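Local structure of pyridoxine 4-oxidase (Mesorhizobium loti, 4HA6) at residues C2-V7 against P24-L29; P37-I42 against Q52-D57; A296-A301 against Y356-G361. The protein is an FAD-dependent oxidase of the GMC oxidoreductase family that oxidises the 4-hydroxymethyl group of pyridoxine to an aldehyde, giving pyridoxal. One frame throughout, in Å; residues are numbered along the deposited sequence. Where two conformers were deposited one is given.

Contacts 1 and 3 are buried pairings of neighbouring strands, whereas contact 2 joins two parts of one long loop at the surface. They share no elements and nowhere touch: contacts 1 and 3 lie on opposite sides of the chain's centre, about 47 Å apart between centres. Contact 1 belongs to the parallel sheet on the FAD side, contact 3 to the antiparallel sheet on the substrate side. Their chemistry follows: aliphatic branches flank backbone bonds in contact 1, tyrosines and an asparagine held by several hydrogen bonds line one face of contact 3, and in contact 2 two aspartates share an arginine without any backbone bond across.

Contact 1: residues C2-V7 against P24-L29; sequences CDIVIV and PDSRVL
Ile4 and Val28 stand side by side on one face of two parallel strands, pointing the same way, while Val5 and Leu29 do the same on the other. On the first face CD1 of Ile4 lies 3.7 Å from CG2 of Val28, the valine branch that sits beside its own backbone N. The other branch of Val28, CG1, anti to that nitrogen (chi1 177°), is met obliquely by CD1 of Ile6, so one valine is flanked by two isoleucine tips. Helix 11-20 packs over this face, Leu20 touching all three side chains. On the other face CG2 of Val5 approaches CD2 of Leu29 at 3.8 Å.

Between the faces run straight backbone bonds: Ile4 N to Arg27 O, Leu29 N to Ile4 O, and Ile6 N to Leu29 O, the last 2.8 Å long with the donor nearly along the C=O axis. Before the strands the pairing changes character. Asp3 turns its carboxylate to the facing backbone, and its OD1 takes the N-H of Arg27 at 3.3 Å from N through the anti lone pair. The extended Arg27 chain passes Cys2, whose SG lies 3.7 Å from its CD, and carries its guanidinium away.

Strands 4-7 and 28-31 with helix 11-20 form the beta-alpha-beta unit of a Rossmann-type fold, and Val7 touches the FAD. The chemistry grades along the pair: a carboxylate stands in for a backbone acceptor at the exposed start, and further in the buried amides and carbonyls are satisfied strand to strand between faces lined by isoleucine, valine and leucine.

Contact 2: residues P37-I42 against Q52-D57; sequences PTDPDI and QGRSYD
Arg54, Tyr56 and Asp39 carry this contact, and all three meet at one carboxylate oxygen. The Arg54 chain, bent at chi2 and chi3, brings its guanidinium side-on to Asp39, so that NE and NH2 both bond to OD2. NH2 arrives on the syn lone pair of OD2 at 3.0 Å, whereas NE, 3.3 Å away, meets OD2 from above the carboxylate plane; the two flat groups are 39° apart. Asp39 CG is anti to its backbone N (chi1 -167°). Its other oxygen, OD1, accepts the backbone N-H of Asp41 at 2.9 Å from N, closing an Asx turn that fixes the rotation of the carboxylate.

Tyr56 reaches the same OD2 with its hydroxyl, a weak bond lying at the edge of the ring, with ring and carboxylate planes 82° apart. Beside it CD1 of Ile42 comes tip to tip with the phenol, 3.9 Å from CZ. Asp41 adds a second carboxylate at NH2 of Arg54, its OD2 modelled only 2.4 Å away, which is very short. The shared guanidinium would probably offset the repulsion between the two carboxylates and so help keep both ionised.

Asp39, Asp41 and Arg54 thus form a salt-bridge network, with the Asx turn on one side and a type I beta turn from Arg54 to Asp57 on the other. It ties together two parts of the loop between strands 28-31 and 60-61, close to the FAD site that includes Trp58.

Contact 3: residues A296-A301 against Y356-G361; sequences AGNLYA and YSLLFG
The side-chain oxygen OD1 of Asn298 is held by two hydroxyls: Tyr300 OH, two residues on in the same strand, 2.6 Å from OD1, and that of Ser405 on helix 392-409. The Tyr300 donor stands above the carbonyl plane. ND2 of the same amide is gripped twice as well, by Leu423 O and Glu421 OE1, so four bonds hold this buried group.

Asn298, Tyr300, Tyr356 and Leu358 share one face of the antiparallel pair. Tyr356 CG sits in the crowded position between backbone N and carbonyl carbon (chi1 55°), which lays the ring over CB of Tyr300, a CH-pi contact 3.9 Å from CB to the centroid. The two rings are near parallel, at 20°, but slid so far apart that they barely overlap. CE2 of Tyr300 then reaches CG of Leu358 at 3.6 Å. An alanine in place of Tyr300 would probably loosen Asn298 by removing one of the two hydroxyls on OD1, and would lose the packing on Leu358.

On the other face CD2 of Leu299 presses to 3.1 Å from OG of Ser357, whose polar partner is Ile342 O. Backbone bonds bracket this non-hydrogen-bonded pair: Asn298 and Leu358 bond reciprocally, as do Tyr300 and Tyr356, where Tyr300 N meets Tyr356 O at 2.8 Å. Strands 293-302 and 355-362 are thus antiparallel neighbours in the sheet of what is probably the substrate-binding domain of this GMC enzyme, with the side chain of Leu359 about 5 Å from the bound pyridoxamine.

Contact 1: residues C2-V7 against P24-L29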
ATOM      1  N   CYS A   2     -11.974  25.675  -9.725  1.00 55.92           N
ATOM      2  CA  CYS A   2     -13.027  26.132  -8.813  1.00 36.35           C
ATOM      3  C   CYS A   2     -13.944  25.025  -8.269  1.00 29.22           C
ATOM      4  O   CYS A   2     -14.397  25.085  -7.129  1.00 28.58           O
ATOM      5  CB  CYS A   2     -13.891  27.194  -9.510  1.00 32.81           C
ATOM      6  SG  CYS A   2     -12.988  28.350 -10.601  1.00 82.15           S
ATOM      7  N   ASP A   3     -14.245  24.030  -9.088  1.00 22.87           N
ATOM      8  CA  ASP A   3     -15.233  23.038  -8.692  1.00 21.98           C
ATOM      9  C   ASP A   3     -14.680  22.040  -7.673  1.00 26.90           C
ATOM     10  O   ASP A   3     -15.266  21.855  -6.605  1.00 35.58           O
ATOM     11  CB  ASP A   3     -15.792  22.305  -9.916  1.00 27.66           C
ATOM     12  CG  ASP A   3     -16.950  23.041 -10.561  1.00 42.34           C
ATOM     13  OD1 ASP A   3     -16.894  23.257 -11.793  1.00 43.44           O
ATOM     14  OD2 ASP A   3     -17.921  23.387  -9.845  1.00 42.32           O
ATOM     15  N   ILE A   4     -13.570  21.382  -8.005  1.00 17.47           N
ATOM     16  CA  ILE A   4     -13.003  20.361  -7.116  1.00 13.60           C
ATOM     17  C   ILE A   4     -11.506  20.526  -6.963  1.00 12.67           C
ATOM     18  O   ILE A   4     -10.792  20.661  -7.954  1.00 15.32           O
ATOM     19  CB  ILE A   4     -13.170  18.938  -7.671  1.00 12.69           C
ATOM     20  CG1 ILE A   4     -14.482  18.782  -8.423  1.00 22.65           C
ATOM     21  CG2 ILE A   4     -13.035  17.891  -6.552  1.00 15.19           C
ATOM     22  CD1 ILE A   4     -14.356  17.833  -9.583  1.00 25.44           C
ATOM     23  N   VAL A   5     -11.025  20.458  -5.729  1.00  9.96           N
ATOM     24  CA  VAL A   5      -9.590  20.440  -5.483  1.00 11.84           C
ATOM     25  C   VAL A   5      -9.169  19.079  -4.932  1.00 10.39           C
ATOM     26  O   VAL A   5      -9.747  18.594  -3.955  1.00  8.61           O
ATOM     27  CB  VAL A   5      -9.167  21.552  -4.509  1.00  9.25           C
ATOM     28  CG1 VAL A   5      -7.772  21.281  -3.983  1.00  5.47           C
ATOM     29  CG2 VAL A   5      -9.214  22.902  -5.207  1.00 15.40           C
ATOM     30  N   ILE A   6      -8.171  18.466  -5.565  1.00  8.80           N
ATOM     31  CA  ILE A   6      -7.607  17.198  -5.094  1.00  7.85           C
ATOM     32  C   ILE A   6      -6.263  17.450  -4.415  1.00 10.74           C
ATOM     33  O   ILE A   6      -5.338  18.027  -5.022  1.00  6.73           O
ATOM     34  CB  ILE A   6      -7.428  16.180  -6.261  1.00  6.67           C
ATOM     35  CG1 ILE A   6      -8.754  15.972  -7.004  1.00  2.95           C
ATOM     36  CG2 ILE A   6      -6.881  14.856  -5.768  1.00  6.39           C
ATOM     37  CD1 ILE A   6      -8.587  15.288  -8.359  1.00  4.71           C
ATOM     38  N   VAL A   7      -6.153  17.020  -3.158  1.00  5.66           N
ATOM     39  CA  VAL A   7      -4.935  17.243  -2.387  1.00  3.51           C
ATOM     40  C   VAL A   7      -4.081  15.978  -2.395  1.00  4.31           C
ATOM     41  O   VAL A   7      -4.441  14.970  -1.778  1.00  6.68           O
ATOM     42  CB  VAL A   7      -5.246  17.643  -0.932  1.00  4.21           C
ATOM     43  CG1 VAL A   7      -3.948  17.837  -0.138  1.00  4.13           C
ATOM     44  CG2 VAL A   7      -6.108  18.907  -0.893  1.00  7.09           C
ATOM     45  N   PRO A  24     -16.353  17.821 -18.739  1.00 19.47           N
ATOM     46  CA  PRO A  24     -15.890  19.127 -19.224  1.00 12.73           C
ATOM     47  C   PRO A  24     -16.492  20.290 -18.436  1.00 14.10           C
ATOM     48  O   PRO A  24     -15.980  21.403 -18.525  1.00 24.38           O
ATOM     49  CB  PRO A  24     -16.367  19.153 -20.685  1.00 13.77           C
ATOM     50  CG  PRO A  24     -17.473  18.130 -20.757  1.00 21.24           C
ATOM     51  CD  PRO A  24     -17.101  17.068 -19.761  1.00 13.62           C
ATOM     52  N   ASP A  25     -17.551  20.035 -17.675  1.00 17.70           N
ATOM     53  CA  ASP A  25     -18.205  21.093 -16.903  1.00 18.29           C
ATOM     54  C   ASP A  25     -17.607  21.176 -15.500  1.00 23.21           C
ATOM     55  O   ASP A  25     -18.023  21.989 -14.674  1.00 15.57           O
ATOM     56  CB  ASP A  25     -19.709  20.815 -16.811  1.00 18.11           C
ATOM     57  CG  ASP A  25     -20.363  20.644 -18.182  1.00 21.71           C
ATOM     58  OD1 ASP A  25     -20.030  21.404 -19.118  1.00 20.96           O
ATOM     59  OD2 ASP A  25     -21.206  19.731 -18.330  1.00 35.46           O
ATOM     60  N   SER A  26     -16.636  20.310 -15.233  1.00 18.80           N
ATOM     61  CA  SER A  26     -15.966  20.276 -13.936  0.71 20.82           C
ATOM     62  C   SER A  26     -14.590  20.911 -14.042  1.00 16.14           C
ATOM     63  O   SER A  26     -13.822  20.593 -14.950  1.00 18.96           O
ATOM     64  CB  SER A  26     -15.831  18.831 -13.432  0.71 22.25           C
ATOM     65  OG  SER A  26     -17.069  18.339 -12.944  0.71 22.38           O
ATOM     66  N   ARG A  27     -14.284  21.807 -13.116  1.00 11.45           N
ATOM     67  CA  ARG A  27     -12.964  22.414 -13.058  1.00 14.29           C
ATOM     68  C   ARG A  27     -12.182  21.739 -11.937  1.00 14.81           C
ATOM     69  O   ARG A  27     -12.570  21.808 -10.771  1.00 14.35           O
ATOM     70  CB  ARG A  27     -13.083  23.907 -12.782  1.00 18.25           C
ATOM     71  CG  ARG A  27     -12.399  24.789 -13.811  1.00 40.63           C
ATOM     72  CD  ARG A  27     -12.884  26.228 -13.688  1.00 48.22           C
ATOM     73  NE  ARG A  27     -12.459  27.044 -14.821  1.00 65.06           N
ATOM     74  CZ  ARG A  27     -13.061  28.167 -15.204  1.00 70.54           C
ATOM     75  NH1 ARG A  27     -14.123  28.612 -14.544  1.00 77.15           N
ATOM     76  NH2 ARG A  27     -12.607  28.844 -16.250  1.00 58.56           N
ATOM     77  N   VAL A  28     -11.067  21.112 -12.291  1.00 13.06           N
ATOM     78  CA  VAL A  28     -10.325  20.282 -11.354  1.00 13.40           C
ATOM     79  C   VAL A  28      -8.913  20.813 -11.136  1.00 16.78           C
ATOM     80  O   VAL A  28      -8.177  21.057 -12.098  1.00 18.60           O
ATOM     81  CB  VAL A  28     -10.238  18.832 -11.872  1.00 12.33           C
ATOM     82  CG1 VAL A  28      -9.390  17.956 -10.928  1.00 10.12           C
ATOM     83  CG2 VAL A  28     -11.645  18.261 -12.058  1.00 10.12           C
ATOM     84  N   LEU A  29      -8.548  21.010  -9.873  1.00 13.74           N
ATOM     85  CA  LEU A  29      -7.183  21.400  -9.515  1.00 10.56           C
ATOM     86  C   LEU A  29      -6.516  20.281  -8.708  1.00 18.77           C
ATOM     87  O   LEU A  29      -7.074  19.799  -7.712  1.00 10.21           O
ATOM     88  CB  LEU A  29      -7.190  22.706  -8.712  1.00 14.35           C
ATOM     89  CG  LEU A  29      -5.902  23.098  -7.983  1.00 10.30           C
ATOM     90  CD1 LEU A  29      -4.797  23.400  -8.992  1.00  5.70           C
ATOM     91  CD2 LEU A  29      -6.162  24.299  -7.058  1.00 13.55           C
TER

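Contact 2: residues P37-I42 against Q52-D57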
ATOM      1  N   PRO A  37       8.530  13.923 -12.045  1.00 47.51           N
ATOM      2  CA  PRO A  37       9.694  13.027 -12.049  1.00 60.73           C
ATOM      3  C   PRO A  37      10.725  13.420 -13.112  1.00 55.34           C
ATOM      4  O   PRO A  37      10.342  13.924 -14.169  1.00 58.71           O
ATOM      5  CB  PRO A  37       9.077  11.658 -12.369  1.00 41.99           C
ATOM      6  CG  PRO A  37       7.833  11.976 -13.131  1.00 43.11           C
ATOM      7  CD  PRO A  37       7.310  13.256 -12.540  1.00 33.10           C
ATOM      8  N   THR A  38      12.010  13.226 -12.816  1.00 55.16           N
ATOM      9  CA  THR A  38      13.082  13.402 -13.804  1.00 57.24           C
ATOM     10  C   THR A  38      14.109  12.264 -13.705  1.00 70.11           C
ATOM     11  O   THR A  38      14.833  11.977 -14.664  1.00 58.56           O
ATOM     12  CB  THR A  38      13.825  14.757 -13.649  1.00 69.25           C
ATOM     13  OG1 THR A  38      14.664  14.727 -12.484  1.00 75.76           O
ATOM     14  CG2 THR A  38      12.848  15.924 -13.554  1.00 52.30           C
ATOM     15  N   ASP A  39      14.167  11.630 -12.534  1.00 72.02           N
ATOM     16  CA  ASP A  39      15.075  10.513 -12.281  1.00 58.49           C
ATOM     17  C   ASP A  39      14.665   9.299 -13.120  1.00 59.00           C
ATOM     18  O   ASP A  39      13.564   8.775 -12.953  1.00 51.52           O
ATOM     19  CB  ASP A  39      15.052  10.166 -10.785  1.00 58.04           C
ATOM     20  CG  ASP A  39      16.183   9.238 -10.371  1.00 55.76           C
ATOM     21  OD1 ASP A  39      16.463   8.255 -11.093  1.00 54.28           O
ATOM     22  OD2 ASP A  39      16.790   9.493  -9.309  1.00 49.13           O
ATOM     23  N   PRO A  40      15.553   8.848 -14.026  1.00 54.75           N
ATOM     24  CA  PRO A  40      15.258   7.743 -14.950  1.00 48.59           C
ATOM     25  C   PRO A  40      15.214   6.375 -14.264  1.00 57.83           C
ATOM     26  O   PRO A  40      14.551   5.460 -14.772  1.00 48.65           O
ATOM     27  CB  PRO A  40      16.427   7.796 -15.937  1.00 45.99           C
ATOM     28  CG  PRO A  40      17.551   8.352 -15.142  1.00 54.41           C
ATOM     29  CD  PRO A  40      16.919   9.369 -14.216  1.00 57.02           C
ATOM     30  N   ASP A  41      15.908   6.240 -13.133  1.00 52.35           N
ATOM     31  CA  ASP A  41      15.892   5.000 -12.354  1.00 52.55           C
ATOM     32  C   ASP A  41      14.465   4.597 -11.942  1.00 46.20           C
ATOM     33  O   ASP A  41      14.181   3.412 -11.736  1.00 39.98           O
ATOM     34  CB  ASP A  41      16.790   5.127 -11.112  1.00 51.37           C
ATOM     35  CG  ASP A  41      18.269   5.271 -11.459  1.00 54.59           C
ATOM     36  OD1 ASP A  41      18.722   4.641 -12.440  1.00 54.29           O
ATOM     37  OD2 ASP A  41      18.978   6.012 -10.742  1.00 40.82           O
ATOM     38  N   ILE A  42      13.580   5.592 -11.835  1.00 37.26           N
ATOM     39  CA  ILE A  42      12.187   5.389 -11.425  1.00 46.80           C
ATOM     40  C   ILE A  42      11.435   4.357 -12.289  1.00 48.07           C
ATOM     41  O   ILE A  42      10.609   3.592 -11.775  1.00 30.70           O
ATOM     42  CB  ILE A  42      11.402   6.733 -11.415  1.00 44.98           C
ATOM     43  CG1 ILE A  42      12.036   7.737 -10.448  1.00 38.56           C
ATOM     44  CG2 ILE A  42       9.936   6.514 -11.051  1.00 39.99           C
ATOM     45  CD1 ILE A  42      11.305   9.077 -10.404  1.00 43.35           C
ATOM     46  N   GLN A  52      14.805   4.561  -2.548  1.00 34.74           N
ATOM     47  CA  GLN A  52      14.594   4.987  -1.160  1.00 36.39           C
ATOM     48  C   GLN A  52      15.732   5.884  -0.656  1.00 30.26           C
ATOM     49  O   GLN A  52      16.894   5.703  -1.036  1.00 26.58           O
ATOM     50  CB  GLN A  52      14.398   3.768  -0.249  1.00 26.89           C
ATOM     51  CG  GLN A  52      13.153   2.954  -0.584  1.00 22.16           C
ATOM     52  CD  GLN A  52      13.155   1.561   0.044  1.00 36.64           C
ATOM     53  OE1 GLN A  52      13.598   1.373   1.182  1.00 30.63           O
ATOM     54  NE2 GLN A  52      12.651   0.577  -0.700  1.00 32.59           N
ATOM     55  N   GLY A  53      15.392   6.863   0.179  1.00 34.28           N
ATOM     56  CA  GLY A  53      16.385   7.787   0.711  1.00 33.28           C
ATOM     57  C   GLY A  53      16.754   8.906  -0.253  1.00 45.39           C
ATOM     58  O   GLY A  53      17.552   9.787   0.083  1.00 37.53           O
ATOM     59  N   ARG A  54      16.182   8.869  -1.458  1.00 36.92           N
ATOM     60  CA  ARG A  54      16.375   9.944  -2.431  1.00 45.17           C
ATOM     61  C   ARG A  54      15.465  11.129  -2.125  1.00 40.13           C
ATOM     62  O   ARG A  54      14.674  11.088  -1.178  1.00 30.40           O
ATOM     63  CB  ARG A  54      16.140   9.450  -3.862  1.00 42.35           C
ATOM     64  CG  ARG A  54      17.376   8.864  -4.531  1.00 35.34           C
ATOM     65  CD  ARG A  54      17.037   7.573  -5.244  1.00 44.94           C
ATOM     66  NE  ARG A  54      17.271   7.618  -6.682  1.00 53.25           N
ATOM     67  CZ  ARG A  54      18.077   6.786  -7.339  1.00 49.54           C
ATOM     68  NH1 ARG A  54      18.739   5.834  -6.691  1.00 38.30           N
ATOM     69  NH2 ARG A  54      18.220   6.902  -8.650  1.00 40.49           N
ATOM     70  N   SER A  55      15.570  12.168  -2.949  1.00 37.63           N
ATOM     71  CA  SER A  55      14.919  13.460  -2.707  1.00 38.86           C
ATOM     72  C   SER A  55      13.378  13.423  -2.628  1.00 40.76           C
ATOM     73  O   SER A  55      12.766  14.183  -1.865  1.00 35.72           O
ATOM     74  CB  SER A  55      15.380  14.466  -3.773  1.00 39.39           C
ATOM     75  OG  SER A  55      14.715  15.706  -3.639  1.00 46.51           O
ATOM     76  N   TYR A  56      12.764  12.541  -3.416  1.00 37.61           N
ATOM     77  CA  TYR A  56      11.303  12.468  -3.532  1.00 24.22           C
ATOM     78  C   TYR A  56      10.684  11.367  -2.653  1.00 36.91           C
ATOM     79  O   TYR A  56       9.609  10.835  -2.963  1.00 28.69           O
ATOM     80  CB  TYR A  56      10.908  12.265  -4.998  1.00 27.54           C
ATOM     81  CG  TYR A  56      11.777  11.255  -5.729  1.00 39.60           C
ATOM     82  CD1 TYR A  56      12.919  11.657  -6.421  1.00 34.01           C
ATOM     83  CD2 TYR A  56      11.457   9.896  -5.722  1.00 36.32           C
ATOM     84  CE1 TYR A  56      13.715  10.738  -7.086  1.00 30.35           C
ATOM     85  CE2 TYR A  56      12.246   8.972  -6.383  1.00 36.02           C
ATOM     86  CZ  TYR A  56      13.372   9.399  -7.063  1.00 41.81           C
ATOM     87  OH  TYR A  56      14.157   8.479  -7.723  1.00 44.39           O
ATOM     88  N   ASP A  57      11.369  11.041  -1.558  1.00 39.37           N
ATOM     89  CA  ASP A  57      10.914  10.039  -0.594  1.00 34.95           C
ATOM     90  C   ASP A  57      10.814  10.707   0.780  1.00 29.75           C
ATOM     91  O   ASP A  57      11.808  11.239   1.288  1.00 30.26           O
ATOM     92  CB  ASP A  57      11.881   8.831  -0.588  1.00 32.09           C
ATOM     93  CG  ASP A  57      11.700   7.903   0.628  1.00 33.22           C
ATOM     94  OD1 ASP A  57      10.628   7.908   1.277  1.00 36.46           O
ATOM     95  OD2 ASP A  57      12.648   7.140   0.925  1.00 29.82           O
TER

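Contact 3: residues A296-A301 against Y356-G361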
ATOM      1  N   ALA A 296      12.526 -10.524   7.379  1.00  7.34           N
ATOM      2  CA  ALA A 296      13.696 -10.450   6.503  1.00  8.65           C
ATOM      3  C   ALA A 296      14.929 -10.980   7.225  1.00 14.36           C
ATOM      4  O   ALA A 296      15.650 -10.210   7.858  1.00 13.95           O
ATOM      5  CB  ALA A 296      13.939  -9.002   6.057  1.00  5.63           C
ATOM      6  N   GLY A 297      15.169 -12.289   7.134  1.00  5.92           N
ATOM      7  CA  GLY A 297      14.302 -13.190   6.384  1.00  5.92           C
ATOM      8  C   GLY A 297      14.754 -14.616   6.608  1.00  7.03           C
ATOM      9  O   GLY A 297      15.745 -14.853   7.305  1.00 10.55           O
ATOM     10  N   ASN A 298      14.021 -15.574   6.052  1.00  8.82           N
ATOM     11  CA  ASN A 298      14.483 -16.963   6.038  1.00  4.42           C
ATOM     12  C   ASN A 298      15.606 -17.010   4.978  1.00  8.85           C
ATOM     13  O   ASN A 298      15.357 -17.293   3.800  1.00  7.12           O
ATOM     14  CB  ASN A 298      13.300 -17.877   5.680  1.00  3.72           C
ATOM     15  CG  ASN A 298      13.585 -19.351   5.901  1.00  5.66           C
ATOM     16  OD1 ASN A 298      12.833 -20.210   5.422  1.00  5.94           O
ATOM     17  ND2 ASN A 298      14.652 -19.658   6.639  1.00  4.29           N
ATOM     18  N   LEU A 299      16.829 -16.683   5.409  1.00 11.15           N
ATOM     19  CA  LEU A 299      17.976 -16.438   4.529  1.00  6.76           C
ATOM     20  C   LEU A 299      18.729 -17.734   4.217  1.00  8.37           C
ATOM     21  O   LEU A 299      19.112 -18.461   5.142  1.00  8.39           O
ATOM     22  CB  LEU A 299      18.942 -15.477   5.234  1.00  9.63           C
ATOM     23  CG  LEU A 299      19.835 -14.485   4.480  1.00 26.16           C
ATOM     24  CD1 LEU A 299      21.296 -14.555   4.976  1.00 15.52           C
ATOM     25  CD2 LEU A 299      19.730 -14.614   2.964  1.00 12.06           C
ATOM     26  N   TYR A 300      18.954 -18.007   2.930  1.00  5.04           N
ATOM     27  CA  TYR A 300      19.658 -19.228   2.489  1.00  9.81           C
ATOM     28  C   TYR A 300      20.943 -18.937   1.719  1.00 11.90           C
ATOM     29  O   TYR A 300      20.943 -18.169   0.748  1.00  9.91           O
ATOM     30  CB  TYR A 300      18.747 -20.082   1.593  1.00  6.06           C
ATOM     31  CG  TYR A 300      17.547 -20.629   2.316  1.00  9.85           C
ATOM     32  CD1 TYR A 300      17.604 -21.872   2.936  1.00  6.38           C
ATOM     33  CD2 TYR A 300      16.361 -19.891   2.410  1.00  9.90           C
ATOM     34  CE1 TYR A 300      16.505 -22.387   3.625  1.00 10.70           C
ATOM     35  CE2 TYR A 300      15.251 -20.397   3.098  1.00  9.22           C
ATOM     36  CZ  TYR A 300      15.337 -21.647   3.701  1.00  9.20           C
ATOM     37  OH  TYR A 300      14.260 -22.168   4.384  1.00  7.03           O
ATOM     38  N   ALA A 301      22.038 -19.569   2.126  1.00 16.94           N
ATOM     39  CA  ALA A 301      23.256 -19.526   1.326  1.00 15.02           C
ATOM     40  C   ALA A 301      22.974 -20.266   0.022  1.00 17.89           C
ATOM     41  O   ALA A 301      22.365 -21.345   0.039  1.00 14.39           O
ATOM     42  CB  ALA A 301      24.415 -20.188   2.077  1.00 15.09           C
ATOM     43  N   TYR A 356      19.865 -15.979  -1.086  1.00  8.04           N
ATOM     44  CA  TYR A 356      18.507 -15.509  -1.338  1.00 12.94           C
ATOM     45  C   TYR A 356      17.716 -15.650  -0.051  1.00 10.74           C
ATOM     46  O   TYR A 356      18.070 -16.456   0.822  1.00  9.61           O
ATOM     47  CB  TYR A 356      17.840 -16.299  -2.458  1.00  8.88           C
ATOM     48  CG  TYR A 356      17.814 -17.807  -2.247  1.00  9.14           C
ATOM     49  CD1 TYR A 356      18.876 -18.606  -2.659  1.00 10.58           C
ATOM     50  CD2 TYR A 356      16.707 -18.430  -1.678  1.00 10.74           C
ATOM     51  CE1 TYR A 356      18.849 -19.981  -2.483  1.00 12.78           C
ATOM     52  CE2 TYR A 356      16.671 -19.805  -1.492  1.00 13.23           C
ATOM     53  CZ  TYR A 356      17.746 -20.573  -1.895  1.00 12.34           C
ATOM     54  OH  TYR A 356      17.720 -21.943  -1.719  1.00 11.79           O
ATOM     55  N   SER A 357      16.670 -14.842   0.080  1.00 10.28           N
ATOM     56  CA  SER A 357      15.832 -14.863   1.267  1.00 13.77           C
ATOM     57  C   SER A 357      14.421 -15.246   0.880  1.00 15.68           C
ATOM     58  O   SER A 357      13.932 -14.849  -0.180  1.00 20.23           O
ATOM     59  CB  SER A 357      15.785 -13.485   1.934  1.00 16.40           C
ATOM     60  OG  SER A 357      16.980 -13.187   2.621  1.00 28.61           O
ATOM     61  N   LEU A 358      13.779 -16.032   1.738  1.00  8.48           N
ATOM     62  CA  LEU A 358      12.344 -16.229   1.657  1.00  6.66           C
ATOM     63  C   LEU A 358      11.756 -15.282   2.694  1.00  9.37           C
ATOM     64  O   LEU A 358      12.158 -15.292   3.863  1.00  8.90           O
ATOM     65  CB  LEU A 358      11.955 -17.673   1.971  1.00  6.26           C
ATOM     66  CG  LEU A 358      12.607 -18.801   1.169  1.00 14.33           C
ATOM     67  CD1 LEU A 358      11.793 -20.063   1.329  1.00  5.76           C
ATOM     68  CD2 LEU A 358      12.779 -18.457  -0.301  1.00  7.69           C
ATOM     69  N   LEU A 359      10.830 -14.442   2.257  1.00  7.30           N
ATOM     70  CA  LEU A 359      10.228 -13.469   3.140  1.00  8.13           C
ATOM     71  C   LEU A 359       8.935 -14.082   3.644  1.00  8.12           C
ATOM     72  O   LEU A 359       8.276 -14.841   2.923  1.00 15.86           O
ATOM     73  CB  LEU A 359       9.982 -12.172   2.377  1.00  9.43           C
ATOM     74  CG  LEU A 359      11.221 -11.682   1.620  1.00 11.78           C
ATOM     75  CD1 LEU A 359      10.902 -10.486   0.748  1.00 21.91           C
ATOM     76  CD2 LEU A 359      12.352 -11.347   2.591  1.00 21.09           C
ATOM     77  N   PHE A 360       8.585 -13.803   4.890  1.00  5.87           N
ATOM     78  CA  PHE A 360       7.415 -14.452   5.487  1.00  3.76           C
ATOM     79  C   PHE A 360       6.648 -13.395   6.264  1.00  5.21           C
ATOM     80  O   PHE A 360       7.256 -12.489   6.882  1.00  3.68           O
ATOM     81  CB  PHE A 360       7.828 -15.654   6.358  1.00  2.69           C
ATOM     82  CG  PHE A 360       8.810 -15.306   7.450  1.00  5.25           C
ATOM     83  CD1 PHE A 360      10.184 -15.369   7.218  1.00  5.72           C
ATOM     84  CD2 PHE A 360       8.354 -14.893   8.705  1.00  5.07           C
ATOM     85  CE1 PHE A 360      11.103 -15.026   8.219  1.00  7.03           C
ATOM     86  CE2 PHE A 360       9.265 -14.551   9.725  1.00  5.39           C
ATOM     87  CZ  PHE A 360      10.642 -14.615   9.473  1.00  5.93           C
ATOM     88  N   GLY A 361       5.320 -13.462   6.199  1.00  2.66           N
ATOM     89  CA  GLY A 361       4.498 -12.413   6.792  1.00  1.54           C
ATOM     90  C   GLY A 361       3.135 -12.951   7.175  1.00  6.29           C
ATOM     91  O   GLY A 361       2.831 -14.110   6.877  1.00  1.92           O
TER